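Local coordinates for protein UDP-N-acetylglucosamine 2-epimerase (Listeria monocytogenes, PDB 3OT5) that probably catalyses the epimerisation at C2 of the sugar in UDP-N-acetylglucosamine, interconverting it with UDP-N-acetylmannosamine, at residues Leu260-His265 with Ile284-Pro289; Pro216-Leu221 with His296-Lys301; Gly35-Ala40 with Leu71-Glu76; Ala146-Trp151 with Phe174-Gln179; Ser59-Thr64 with Lys81-Leu86. All blocks are in the same frame, centred on the assembly; numbering follows the deposited sequence.

Interaction 1 of 5, residues Leu260-His265 with Ile284-Pro289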
# COMPACT_ATOMS: atom_id res chain seq x y z
N LEU A 260 8.26 19.05 12.50
CA LEU A 260 7.27 17.99 12.56
C LEU A 260 6.06 18.37 11.75
O LEU A 260 5.57 19.49 11.83
CB LEU A 260 6.85 17.75 14.01
CG LEU A 260 5.65 16.82 14.30
CD1 LEU A 260 5.84 15.42 13.78
CD2 LEU A 260 5.34 16.78 15.80
N VAL A 261 5.61 17.43 10.92
CA VAL A 261 4.42 17.61 10.13
C VAL A 261 3.46 16.53 10.62
O VAL A 261 3.82 15.36 10.67
CB VAL A 261 4.67 17.45 8.62
CG1 VAL A 261 3.34 17.52 7.85
CG2 VAL A 261 5.62 18.51 8.12
N TYR A 262 2.28 16.95 11.03
CA TYR A 262 1.28 16.03 11.52
C TYR A 262 -0.07 16.28 10.88
O TYR A 262 -0.78 17.19 11.29
CB TYR A 262 1.15 16.12 13.05
CG TYR A 262 0.01 15.26 13.55
CD1 TYR A 262 0.08 13.88 13.47
CD2 TYR A 262 -1.13 15.83 14.11
CE1 TYR A 262 -0.98 13.08 13.92
CE2 TYR A 262 -2.18 15.05 14.57
CZ TYR A 262 -2.10 13.68 14.47
OH TYR A 262 -3.15 12.90 14.91
N PRO A 263 -0.41 15.49 9.86
CA PRO A 263 -1.72 15.62 9.27
C PRO A 263 -2.70 15.17 10.34
O PRO A 263 -2.77 13.98 10.66
CB PRO A 263 -1.69 14.63 8.09
CG PRO A 263 -0.25 14.40 7.83
CD PRO A 263 0.41 14.49 9.16
N MET A 264 -3.43 16.10 10.92
CA MET A 264 -4.34 15.77 12.00
C MET A 264 -5.47 14.83 11.64
O MET A 264 -6.13 15.01 10.63
CB MET A 264 -4.93 17.03 12.60
CG MET A 264 -3.93 17.86 13.37
SD MET A 264 -4.74 19.29 14.04
CE MET A 264 -5.20 20.14 12.52
N HIS A 265 -5.70 13.85 12.51
CA HIS A 265 -6.80 12.91 12.32
C HIS A 265 -8.08 13.74 12.45
O HIS A 265 -8.10 14.77 13.13
CB HIS A 265 -6.75 11.78 13.35
CG HIS A 265 -7.73 10.69 13.08
ND1 HIS A 265 -9.02 10.70 13.58
CD2 HIS A 265 -7.62 9.54 12.37
CE1 HIS A 265 -9.66 9.61 13.18
NE2 HIS A 265 -8.83 8.89 12.44
N ILE A 284 6.46 22.93 14.26
CA ILE A 284 5.48 21.86 14.25
C ILE A 284 4.32 22.32 13.37
O ILE A 284 3.73 23.38 13.60
CB ILE A 284 4.97 21.49 15.64
CG1 ILE A 284 6.15 21.19 16.58
CG2 ILE A 284 4.06 20.29 15.54
CD1 ILE A 284 5.72 20.74 17.98
N HIS A 285 4.02 21.54 12.34
CA HIS A 285 2.95 21.89 11.41
C HIS A 285 1.79 20.94 11.55
O HIS A 285 1.93 19.74 11.31
CB HIS A 285 3.50 21.89 9.99
CG HIS A 285 4.76 22.69 9.85
ND1 HIS A 285 4.76 24.05 9.63
CD2 HIS A 285 6.06 22.32 9.94
CE1 HIS A 285 6.01 24.48 9.57
NE2 HIS A 285 6.82 23.45 9.76
N LEU A 286 0.66 21.47 12.01
CA LEU A 286 -0.55 20.70 12.20
C LEU A 286 -1.43 20.99 11.01
O LEU A 286 -2.10 22.03 10.95
CB LEU A 286 -1.26 21.11 13.48
CG LEU A 286 -0.45 20.93 14.76
CD1 LEU A 286 -1.29 21.34 15.96
CD2 LEU A 286 0.03 19.49 14.89
N ILE A 287 -1.44 20.08 10.07
CA ILE A 287 -2.22 20.27 8.87
C ILE A 287 -3.33 19.25 8.78
O ILE A 287 -3.41 18.33 9.60
CB ILE A 287 -1.32 20.19 7.62
CG1 ILE A 287 -0.74 18.78 7.45
CG2 ILE A 287 -0.21 21.22 7.73
CD1 ILE A 287 0.15 18.64 6.21
N GLU A 288 -4.17 19.43 7.77
CA GLU A 288 -5.28 18.53 7.50
C GLU A 288 -4.73 17.23 6.91
O GLU A 288 -3.58 17.18 6.49
CB GLU A 288 -6.27 19.19 6.53
CG GLU A 288 -6.94 20.46 7.09
CD GLU A 288 -7.80 20.19 8.31
OE1 GLU A 288 -8.28 19.05 8.47
OE2 GLU A 288 -8.01 21.13 9.11
N PRO A 289 -5.56 16.17 6.90
CA PRO A 289 -5.08 14.90 6.35
C PRO A 289 -4.64 15.03 4.90
O PRO A 289 -5.36 15.60 4.08
CB PRO A 289 -6.30 13.98 6.46
CG PRO A 289 -7.15 14.59 7.52
CD PRO A 289 -6.94 16.07 7.40
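H285 N donates a hydrogen bond to L260 O at 2.6 Å, a straight bond that opens a ladder between two parallel strands running 14° apart. Y262 N next reaches H285 O at 2.8 Å, and I287 N returns to Y262 O at 3.2 Å. Beyond the strand end, M264 N still finds I287 O at 2.6 Å. P263 fits this ladder because its ring nitrogen, which has no proton, belongs to the position that does not bond to strand 284-287. The two strands flank helix 268-278 in a right-handed beta-alpha-beta crossover, with 284-287 at the sheet edge.

L260, Y262, I284 and L286 share the face covered by helices 240-254 and 268-278. There L260 CD2 lies 3.7 Å from I284 CG2, and L286 CD2 sits at the edge of the Y262 ring, near its plane. M264 bends at its last torsion (chi3 -65°), and its sulfur comes 4.0 Å from L286 CB. On the other face I287 CG1 is folded between the backbone N and carbonyl carbon, and CD1 meets V261 CG1 at 3.8 Å. H285 directs its NE2 to E259. The main-chain groups turned toward each other across the two strands thus pair, so the aliphatic side chains can pack by shape alone, while H285 keeps E259 as a polar partner.

Interaction 2 of 5, residues Pro216-Leu221 with His296-Lys301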
# COMPACT_ATOMS: atom_id res chain seq x y z
N PRO A 216 4.64 24.81 0.73
CA PRO A 216 5.28 25.82 1.60
C PRO A 216 6.21 25.26 2.68
O PRO A 216 7.37 25.67 2.78
CB PRO A 216 4.09 26.54 2.26
CG PRO A 216 2.87 25.75 1.89
CD PRO A 216 3.20 25.07 0.61
N ILE A 217 5.69 24.32 3.46
CA ILE A 217 6.44 23.70 4.55
C ILE A 217 7.71 23.04 4.05
O ILE A 217 8.77 23.13 4.68
CB ILE A 217 5.60 22.63 5.26
CG1 ILE A 217 4.34 23.26 5.87
CG2 ILE A 217 6.42 21.96 6.33
CD1 ILE A 217 3.38 22.25 6.44
N LEU A 218 7.59 22.35 2.93
CA LEU A 218 8.73 21.69 2.33
C LEU A 218 9.69 22.72 1.75
O LEU A 218 10.90 22.53 1.79
CB LEU A 218 8.26 20.70 1.27
CG LEU A 218 7.44 19.54 1.86
CD1 LEU A 218 6.92 18.62 0.77
CD2 LEU A 218 8.29 18.76 2.86
N GLU A 219 9.13 23.83 1.26
CA GLU A 219 9.92 24.92 0.68
C GLU A 219 10.59 25.77 1.77
O GLU A 219 11.68 26.31 1.56
CB GLU A 219 9.05 25.81 -0.22
CG GLU A 219 8.46 25.07 -1.44
CD GLU A 219 7.55 25.95 -2.30
OE1 GLU A 219 7.03 25.45 -3.33
OE2 GLU A 219 7.36 27.14 -1.95
N ASN A 220 9.95 25.89 2.93
CA ASN A 220 10.52 26.66 4.03
C ASN A 220 11.35 25.77 4.94
O ASN A 220 11.93 26.24 5.91
CB ASN A 220 9.42 27.35 4.83
CG ASN A 220 8.67 28.40 4.03
OD1 ASN A 220 8.93 28.59 2.84
ND2 ASN A 220 7.74 29.09 4.67
N LEU A 221 11.43 24.48 4.61
CA LEU A 221 12.14 23.51 5.42
C LEU A 221 13.62 23.89 5.63
O LEU A 221 14.13 23.82 6.75
CB LEU A 221 12.02 22.11 4.78
CG LEU A 221 12.35 20.92 5.68
CD1 LEU A 221 11.38 20.88 6.84
CD2 LEU A 221 12.30 19.61 4.91
N HIS A 296 3.07 10.80 -0.19
CA HIS A 296 4.28 10.20 -0.76
C HIS A 296 5.34 11.28 -0.98
O HIS A 296 6.53 11.05 -0.74
CB HIS A 296 4.04 9.45 -2.07
CG HIS A 296 3.18 8.23 -1.93
ND1 HIS A 296 2.35 7.78 -2.94
CD2 HIS A 296 2.97 7.40 -0.88
CE1 HIS A 296 1.71 6.69 -2.53
NE2 HIS A 296 2.07 6.45 -1.28
N ASN A 297 4.90 12.45 -1.44
CA ASN A 297 5.80 13.56 -1.70
C ASN A 297 6.42 14.14 -0.42
O ASN A 297 7.58 14.57 -0.42
CB ASN A 297 5.10 14.60 -2.56
CG ASN A 297 4.87 14.08 -3.99
OD1 ASN A 297 5.79 14.12 -4.83
ND2 ASN A 297 3.66 13.63 -4.28
N PHE A 298 5.67 14.14 0.68
CA PHE A 298 6.21 14.59 1.97
C PHE A 298 7.17 13.56 2.47
O PHE A 298 8.26 13.86 2.96
CB PHE A 298 5.11 14.80 3.01
CG PHE A 298 4.54 16.18 3.03
CD1 PHE A 298 4.92 17.07 4.02
CD2 PHE A 298 3.68 16.61 2.03
CE1 PHE A 298 4.43 18.35 4.06
CE2 PHE A 298 3.17 17.89 2.05
CZ PHE A 298 3.55 18.77 3.06
N LEU A 299 6.76 12.32 2.31
CA LEU A 299 7.53 11.18 2.73
C LEU A 299 8.91 11.26 2.09
O LEU A 299 9.93 11.10 2.77
CB LEU A 299 6.78 9.91 2.30
CG LEU A 299 7.06 8.60 3.00
CD1 LEU A 299 6.77 8.75 4.50
CD2 LEU A 299 6.20 7.51 2.39
N ARG A 300 8.96 11.58 0.80
CA ARG A 300 10.25 11.66 0.09
C ARG A 300 11.27 12.58 0.74
O ARG A 300 12.46 12.26 0.76
CB ARG A 300 10.07 12.06 -1.37
CG ARG A 300 11.40 12.21 -2.10
CD ARG A 300 11.26 12.37 -3.58
NE ARG A 300 12.56 12.51 -4.23
CZ ARG A 300 13.35 11.50 -4.58
NH1 ARG A 300 14.51 11.75 -5.17
NH2 ARG A 300 12.99 10.24 -4.37
N LYS A 301 10.82 13.72 1.26
CA LYS A 301 11.73 14.69 1.88
C LYS A 301 11.86 14.48 3.40
O LYS A 301 12.57 15.22 4.07
CB LYS A 301 11.26 16.12 1.57
CG LYS A 301 12.18 17.24 2.08
CD LYS A 301 13.62 17.09 1.55
CE LYS A 301 14.52 18.23 2.04
NZ LYS A 301 15.93 18.04 1.59
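The backbones of L218 and F298 come within 7.5 Å of each other at their CA atoms, the closest CA pair between 216-221 and 296-301, and no hydrogen bond spans the gap. Side chains make nearly all of the contact, led by L218 lying on one face of the F298 ring. Its CD1 stands 3.8 Å from the ring centroid and only 3° off the ring normal, a CH-pi contact aimed almost exactly at the centre. CG and CD2 reach toward the same part of the rim: L218 CG is 3.9 Å from F298 CE1, while L218 CD2 is 3.9 Å from F298 CD1. Leucine's fork in this way sets CG and both methyls against the flat ring.

Both helices precede strands of the six-stranded parallel sheet of a Rossmann-like domain, 225-229 and 302-307, and they pack beside each other on one of its faces. V261 of that sheet touches F298, and the ring of H215 meets F298 edge-to-face.

Nearer the surface, K301 contributes its aliphatic stem. Starting out anti to the backbone N (chi1 -175°) and bending at chi2 (56°), the chain brings K301 CG to 3.7 Å from L221 CD2, with CE also close by. Lysine suits this exposed position: its methylenes lie on the buried L221 while the chain runs on toward the surface. L218 CD2 also approaches K301 CB at 4.2 Å.

Interaction 3 of 5, residues Gly35-Ala40 with Leu71-Glu76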
# COMPACT_ATOMS: atom_id res chain seq x y z
N GLY A 35 -11.59 -1.10 -7.40
CA GLY A 35 -12.76 -0.45 -6.83
C GLY A 35 -12.56 0.54 -5.71
O GLY A 35 -13.54 1.04 -5.19
N THR A 36 -11.32 0.81 -5.31
CA THR A 36 -11.05 1.80 -4.26
C THR A 36 -9.82 2.61 -4.66
O THR A 36 -9.09 2.21 -5.56
CB THR A 36 -10.83 1.17 -2.87
OG1 THR A 36 -9.67 0.33 -2.88
CG2 THR A 36 -12.04 0.35 -2.43
N ARG A 37 -9.60 3.72 -3.97
CA ARG A 37 -8.46 4.58 -4.27
C ARG A 37 -7.15 3.82 -4.01
O ARG A 37 -6.26 3.83 -4.84
CB ARG A 37 -8.52 5.90 -3.47
CG ARG A 37 -7.60 7.00 -4.05
CD ARG A 37 -7.49 8.25 -3.15
NE ARG A 37 -6.72 7.99 -1.93
CZ ARG A 37 -6.43 8.89 -0.99
NH1 ARG A 37 -5.72 8.53 0.08
NH2 ARG A 37 -6.85 10.15 -1.10
N PRO A 38 -7.02 3.16 -2.85
CA PRO A 38 -5.79 2.41 -2.60
C PRO A 38 -5.54 1.33 -3.65
O PRO A 38 -4.39 1.13 -4.05
CB PRO A 38 -6.03 1.80 -1.21
CG PRO A 38 -6.99 2.73 -0.56
CD PRO A 38 -7.90 3.18 -1.66
N GLU A 39 -6.59 0.63 -4.10
CA GLU A 39 -6.41 -0.37 -5.15
C GLU A 39 -5.94 0.30 -6.42
O GLU A 39 -5.08 -0.22 -7.13
CB GLU A 39 -7.69 -1.15 -5.45
CG GLU A 39 -8.04 -2.23 -4.45
CD GLU A 39 -9.24 -3.05 -4.89
OE1 GLU A 39 -10.16 -2.51 -5.53
OE2 GLU A 39 -9.29 -4.25 -4.57
N ALA A 40 -6.51 1.48 -6.69
CA ALA A 40 -6.17 2.25 -7.89
C ALA A 40 -4.67 2.55 -7.94
O ALA A 40 -4.03 2.42 -8.96
CB ALA A 40 -6.98 3.53 -7.92
N LEU A 71 -11.73 8.36 -7.24
CA LEU A 71 -10.42 7.83 -7.62
C LEU A 71 -9.94 8.32 -8.99
O LEU A 71 -8.90 7.87 -9.48
CB LEU A 71 -10.41 6.29 -7.57
CG LEU A 71 -11.37 5.48 -8.46
CD1 LEU A 71 -11.02 4.00 -8.41
CD2 LEU A 71 -12.83 5.71 -8.06
N ASP A 72 -10.67 9.25 -9.59
CA ASP A 72 -10.30 9.79 -10.90
C ASP A 72 -9.04 10.66 -10.82
O ASP A 72 -8.42 10.97 -11.84
CB ASP A 72 -11.48 10.57 -11.52
CG ASP A 72 -12.65 9.66 -11.92
OD1 ASP A 72 -12.42 8.47 -12.23
OD2 ASP A 72 -13.80 10.15 -11.96
N GLN A 73 -8.65 11.06 -9.61
CA GLN A 73 -7.45 11.86 -9.44
C GLN A 73 -6.22 10.97 -9.66
O GLN A 73 -5.24 11.40 -10.28
CB GLN A 73 -7.39 12.52 -8.05
CG GLN A 73 -7.41 11.54 -6.89
CD GLN A 73 -7.23 12.20 -5.54
OE1 GLN A 73 -7.24 11.53 -4.51
NE2 GLN A 73 -7.06 13.52 -5.54
N VAL A 74 -6.29 9.74 -9.16
CA VAL A 74 -5.21 8.77 -9.29
C VAL A 74 -5.02 8.35 -10.74
O VAL A 74 -3.90 8.20 -11.21
CB VAL A 74 -5.47 7.49 -8.44
CG1 VAL A 74 -4.38 6.45 -8.67
CG2 VAL A 74 -5.59 7.83 -6.96
N LEU A 75 -6.12 8.15 -11.45
CA LEU A 75 -6.05 7.74 -12.85
C LEU A 75 -5.44 8.84 -13.71
O LEU A 75 -4.74 8.55 -14.69
CB LEU A 75 -7.43 7.34 -13.37
CG LEU A 75 -8.05 6.11 -12.70
CD1 LEU A 75 -9.43 5.84 -13.26
CD2 LEU A 75 -7.16 4.90 -12.86
N GLU A 76 -5.70 10.09 -13.36
CA GLU A 76 -5.15 11.22 -14.09
C GLU A 76 -3.63 11.27 -13.91
O GLU A 76 -2.90 11.56 -14.85
CB GLU A 76 -5.80 12.52 -13.62
CG GLU A 76 -5.42 13.74 -14.45
CD GLU A 76 -6.13 14.99 -14.00
OE1 GLU A 76 -6.77 14.96 -12.92
OE2 GLU A 76 -6.06 16.00 -14.72
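R37 and A40, in the first turn of helix 37-51, pack against L71 and V74 around the start of helix 72-77, in the strand-loop-helix beginning of a Rossmann-like domain. The contact is mainly apolar. V74 divides its methyls between R37 and A40: CG2 touches R37 CG at 3.6 Å, and CG1 lies 4.0 Å from A40 CB. Small A40 allows the backbones to approach, with its CB also 4.1 Å from L71 CD1.

No hydrogen bond crosses between the two segments. Within 35-40, G35 N donates to E39 OE1 at 2.7 Å, nearly straight, while T36 OG1 caps the helix by accepting a weak bond from E39 N. E39 OE2 is bonded to the hydroxyls of T124 and S127, so the carboxylate is fixed at both oxygens.

R37 is apolar and polar at once: its CG packs on V74 and its guanidinium forms a salt bridge with D291. Its chain bends at chi3 (71°) past the Q73 amide, the two planes 33° apart, and Q73 OE1 rests 3.6 Å from R37 CD.

Interaction 4 of 5, residues Ala146-Trp151 with Phe174-Gln179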
# COMPACT_ATOMS: atom_id res chain seq x y z
N ALA A 146 -1.20 -11.41 -3.48
CA ALA A 146 -1.76 -12.69 -3.11
C ALA A 146 -1.14 -13.35 -1.91
O ALA A 146 0.08 -13.34 -1.74
CB ALA A 146 -1.63 -13.66 -4.32
N GLY A 147 -1.99 -13.92 -1.08
CA GLY A 147 -1.51 -14.69 0.06
C GLY A 147 -1.33 -14.13 1.44
O GLY A 147 -0.81 -14.84 2.29
N LEU A 148 -1.74 -12.89 1.71
CA LEU A 148 -1.61 -12.37 3.08
C LEU A 148 -2.63 -13.14 3.93
O LEU A 148 -3.72 -13.48 3.46
CB LEU A 148 -1.83 -10.86 3.17
CG LEU A 148 -0.85 -9.99 2.38
CD1 LEU A 148 -1.27 -8.54 2.43
CD2 LEU A 148 0.60 -10.18 2.92
N ARG A 149 -2.25 -13.46 5.16
CA ARG A 149 -3.13 -14.21 6.04
C ARG A 149 -2.92 -13.88 7.51
O ARG A 149 -1.81 -13.68 7.96
CB ARG A 149 -2.85 -15.73 5.92
CG ARG A 149 -3.06 -16.41 4.61
CD ARG A 149 -4.51 -16.60 4.24
NE ARG A 149 -4.63 -17.35 2.99
CZ ARG A 149 -4.70 -16.81 1.78
NH1 ARG A 149 -4.67 -15.49 1.61
NH2 ARG A 149 -4.80 -17.59 0.71
N THR A 150 -4.04 -13.84 8.23
CA THR A 150 -4.04 -13.71 9.67
C THR A 150 -4.58 -15.06 10.16
O THR A 150 -4.52 -15.36 11.33
CB THR A 150 -4.97 -12.62 10.16
OG1 THR A 150 -6.31 -12.94 9.77
CG2 THR A 150 -4.55 -11.24 9.59
N TRP A 151 -5.13 -15.85 9.24
CA TRP A 151 -5.72 -17.16 9.56
C TRP A 151 -6.94 -17.03 10.50
O TRP A 151 -7.43 -18.03 11.04
CB TRP A 151 -4.68 -18.11 10.16
CG TRP A 151 -3.40 -18.21 9.36
CD1 TRP A 151 -2.17 -17.69 9.69
CD2 TRP A 151 -3.23 -18.84 8.09
NE1 TRP A 151 -1.25 -17.98 8.72
CE2 TRP A 151 -1.88 -18.68 7.72
CE3 TRP A 151 -4.09 -19.52 7.23
CZ2 TRP A 151 -1.36 -19.19 6.53
CZ3 TRP A 151 -3.58 -20.03 6.04
CH2 TRP A 151 -2.23 -19.86 5.70
N PHE A 174 0.36 -13.43 -7.31
CA PHE A 174 1.47 -12.53 -7.29
C PHE A 174 1.59 -12.11 -5.83
O PHE A 174 0.88 -11.23 -5.37
CB PHE A 174 1.20 -11.37 -8.25
CG PHE A 174 0.74 -11.82 -9.62
CD1 PHE A 174 1.62 -12.43 -10.50
CD2 PHE A 174 -0.58 -11.63 -10.02
CE1 PHE A 174 1.21 -12.83 -11.75
CE2 PHE A 174 -1.00 -12.02 -11.28
CZ PHE A 174 -0.10 -12.64 -12.15
N SER A 175 2.45 -12.80 -5.09
CA SER A 175 2.63 -12.53 -3.68
C SER A 175 3.58 -11.37 -3.48
O SER A 175 4.52 -11.19 -4.25
CB SER A 175 3.18 -13.76 -2.97
OG SER A 175 2.26 -14.84 -3.05
N PRO A 176 3.33 -10.56 -2.45
CA PRO A 176 4.23 -9.46 -2.24
C PRO A 176 5.48 -9.90 -1.50
O PRO A 176 6.52 -9.26 -1.64
CB PRO A 176 3.40 -8.51 -1.37
CG PRO A 176 2.56 -9.41 -0.57
CD PRO A 176 2.22 -10.56 -1.49
N THR A 177 5.40 -11.00 -0.76
CA THR A 177 6.54 -11.47 0.01
C THR A 177 6.68 -12.98 0.01
O THR A 177 5.77 -13.72 -0.41
CB THR A 177 6.40 -11.05 1.49
OG1 THR A 177 5.22 -11.64 2.04
CG2 THR A 177 6.31 -9.53 1.61
N LYS A 178 7.83 -13.43 0.50
CA LYS A 178 8.12 -14.84 0.59
C LYS A 178 7.08 -15.47 1.51
O LYS A 178 6.58 -16.57 1.21
CB LYS A 178 9.55 -15.07 1.12
CG LYS A 178 9.97 -16.54 1.13
CD LYS A 178 11.39 -16.74 1.67
CE LYS A 178 11.79 -18.22 1.69
NZ LYS A 178 13.20 -18.45 2.19
N GLN A 179 6.75 -14.77 2.60
CA GLN A 179 5.76 -15.23 3.58
C GLN A 179 4.42 -15.50 2.95
O GLN A 179 3.81 -16.52 3.21
CB GLN A 179 5.57 -14.17 4.67
CG GLN A 179 4.57 -14.54 5.79
CD GLN A 179 4.95 -15.79 6.57
OE1 GLN A 179 4.81 -16.91 6.08
NE2 GLN A 179 5.39 -15.60 7.81
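A146 is held to the end of strand 172-175 by two hydrogen bonds, where the loop after strand 140-144 leaves the parallel sheet of the Rossmann-like domain. A146 N donates to F174 O at 2.8 Å. In return, S175 OG donates to A146 O at 3.0 Å, from well above the carbonyl plane. S175 places OG beside its own backbone N (chi1 -62°), and serine suits the spot because a short hydroxyl can reach the carbonyl of buried A146. S175 CA adds a CA-H...O contact to the same oxygen.

G147 follows with a positive phi of 94°; at its backbone angles a CB would jam against the carbonyl O of A146 and also lie near S175 OG, which calls for glycine. Its carbonyl accepts from N183 of helix 178-186. T177 caps that helix through A180 N.

Packing finishes the contact. A146 CB lies 3.6 Å from F174 O, P176 CD comes 3.5 Å from A146 O, and farther out L148 CD2 meets P176 CG at 4.1 Å.

Interaction 5 of 5, residues Ser59-Thr64 with Lys81-Leu86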
# COMPACT_ATOMS: atom_id res chain seq x y z
N SER A 59 -4.94 -3.74 -22.72
CA SER A 59 -5.36 -3.43 -21.35
C SER A 59 -6.78 -2.90 -21.25
O SER A 59 -7.11 -1.90 -21.86
CB SER A 59 -4.40 -2.41 -20.74
OG SER A 59 -4.76 -2.13 -19.40
N THR A 60 -7.63 -3.58 -20.48
CA THR A 60 -9.00 -3.12 -20.27
C THR A 60 -9.12 -2.82 -18.78
O THR A 60 -8.97 -3.69 -17.94
CB THR A 60 -10.07 -4.16 -20.66
OG1 THR A 60 -9.93 -4.51 -22.04
CG2 THR A 60 -11.48 -3.59 -20.44
N VAL A 61 -9.38 -1.56 -18.46
CA VAL A 61 -9.52 -1.15 -17.08
C VAL A 61 -10.98 -0.98 -16.75
O VAL A 61 -11.70 -0.22 -17.42
CB VAL A 61 -8.78 0.14 -16.81
CG1 VAL A 61 -9.15 0.68 -15.43
CG2 VAL A 61 -7.26 -0.08 -16.96
N VAL A 62 -11.40 -1.68 -15.71
CA VAL A 62 -12.77 -1.68 -15.24
C VAL A 62 -12.83 -1.13 -13.81
O VAL A 62 -12.17 -1.65 -12.90
CB VAL A 62 -13.34 -3.12 -15.22
CG1 VAL A 62 -14.80 -3.11 -14.78
CG2 VAL A 62 -13.17 -3.79 -16.59
N ILE A 63 -13.61 -0.08 -13.62
CA ILE A 63 -13.78 0.52 -12.32
C ILE A 63 -15.08 0.06 -11.68
O ILE A 63 -16.12 -0.02 -12.35
CB ILE A 63 -13.80 2.06 -12.40
CG1 ILE A 63 -12.54 2.58 -13.08
CG2 ILE A 63 -13.92 2.66 -11.01
CD1 ILE A 63 -12.51 4.11 -13.16
N THR A 64 -15.01 -0.24 -10.39
CA THR A 64 -16.15 -0.68 -9.59
C THR A 64 -16.03 -0.02 -8.22
O THR A 64 -15.84 -0.71 -7.21
CB THR A 64 -16.16 -2.22 -9.40
OG1 THR A 64 -14.90 -2.64 -8.85
CG2 THR A 64 -16.39 -2.94 -10.71
N LYS A 81 -7.01 5.93 -18.84
CA LYS A 81 -8.38 6.13 -19.24
C LYS A 81 -9.07 4.83 -18.89
O LYS A 81 -8.70 3.79 -19.41
CB LYS A 81 -8.46 6.35 -20.75
CG LYS A 81 -7.51 7.42 -21.32
CD LYS A 81 -7.80 8.82 -20.80
CE LYS A 81 -6.88 9.83 -21.48
NZ LYS A 81 -7.13 11.24 -21.06
N PRO A 82 -10.06 4.86 -17.97
CA PRO A 82 -10.75 3.62 -17.64
C PRO A 82 -11.67 3.21 -18.79
O PRO A 82 -12.32 4.06 -19.38
CB PRO A 82 -11.56 3.99 -16.40
CG PRO A 82 -11.82 5.44 -16.54
CD PRO A 82 -10.63 6.02 -17.25
N ASP A 83 -11.72 1.92 -19.11
CA ASP A 83 -12.55 1.45 -20.23
C ASP A 83 -14.02 1.25 -19.86
O ASP A 83 -14.92 1.57 -20.64
CB ASP A 83 -11.99 0.16 -20.83
CG ASP A 83 -10.57 0.32 -21.34
OD1 ASP A 83 -10.36 0.20 -22.57
OD2 ASP A 83 -9.66 0.63 -20.53
N ILE A 84 -14.26 0.71 -18.67
CA ILE A 84 -15.62 0.46 -18.19
C ILE A 84 -15.74 0.98 -16.77
O ILE A 84 -14.85 0.79 -15.94
CB ILE A 84 -15.96 -1.05 -18.30
CG1 ILE A 84 -15.90 -1.48 -19.78
CG2 ILE A 84 -17.33 -1.35 -17.71
CD1 ILE A 84 -16.22 -2.92 -20.04
N ASP A 85 -16.85 1.67 -16.50
CA ASP A 85 -17.09 2.24 -15.18
C ASP A 85 -18.46 1.81 -14.69
O ASP A 85 -19.47 2.32 -15.15
CB ASP A 85 -16.98 3.77 -15.24
CG ASP A 85 -17.06 4.43 -13.87
OD1 ASP A 85 -16.61 5.59 -13.74
OD2 ASP A 85 -17.55 3.80 -12.91
N LEU A 86 -18.47 0.87 -13.75
CA LEU A 86 -19.71 0.37 -13.17
C LEU A 86 -20.05 1.18 -11.93
O LEU A 86 -19.26 1.25 -10.99
CB LEU A 86 -19.57 -1.10 -12.79
CG LEU A 86 -19.16 -2.03 -13.93
CD1 LEU A 86 -19.07 -3.45 -13.42
CD2 LEU A 86 -20.14 -1.92 -15.09
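V61 O accepts two backbone hydrogen bonds, from D83 N at 2.7 Å and I84 N at 3.0 Å, both in its carbonyl plane; the first bond is bent (132° at the hydrogen). From I84 onward the pairing is regular and parallel: I63 N reaches I84 O at 2.8 Å, and L86 N reaches I63 O at 2.9 Å. One side chain joins this set. D83 OD2 takes V61 N at 3.0 Å along a straight N-H, though from 54° above the carboxylate plane, and so stands in for a strand carbonyl just before strand 84-85 begins. Aspartate's one-methylene arm lets its carboxylate accept V61 N while its own N-H bonds V61 O.

The apolar contacts fall on two faces. With I63 CG1 set beside the backbone N (chi1 -56°), CD1 lies against CB and CG of P82, and I63 CG1 is 3.7 Å from P82 CB. V61 CG1 also borders that proline. On the opposite face V62 packs by I84, while T64 and L86 lie side by side, T64 CG2 to L86 CD1 at 3.8 Å.

Strand 57-63 is bonded on its other side to strand 28-34, leaving 84-85 as the outermost strand of the sheet in this chain. Helix 72-77 covers I63 and P82 through L75, and helix 95-113 covers V62, T64 and I84.

The contacts divide between two Rossmann-like domains. Interactions 1 and 2 share one of them, centres 12 Å apart, with I217 CD1 3.6 Å from H285 CB and V261 CG1 4.0 Å from F298 CE1, so helices 216-219 and 292-301 pack on the sheet formed in part by strands 258-263 and 284-287. Interactions 3 and 5 lie 11 Å apart in the other domain, where L75 CD1 meets I63 CD1 at 3.5 Å; interaction 4 reaches the same sheet as interaction 5, centres about 26 Å apart. Interaction 3 comes within about 8 Å (nearest atoms) of interactions 1 and 2, and the domains meet near it by way of R37. In this family the substrate probably binds in the cleft between them.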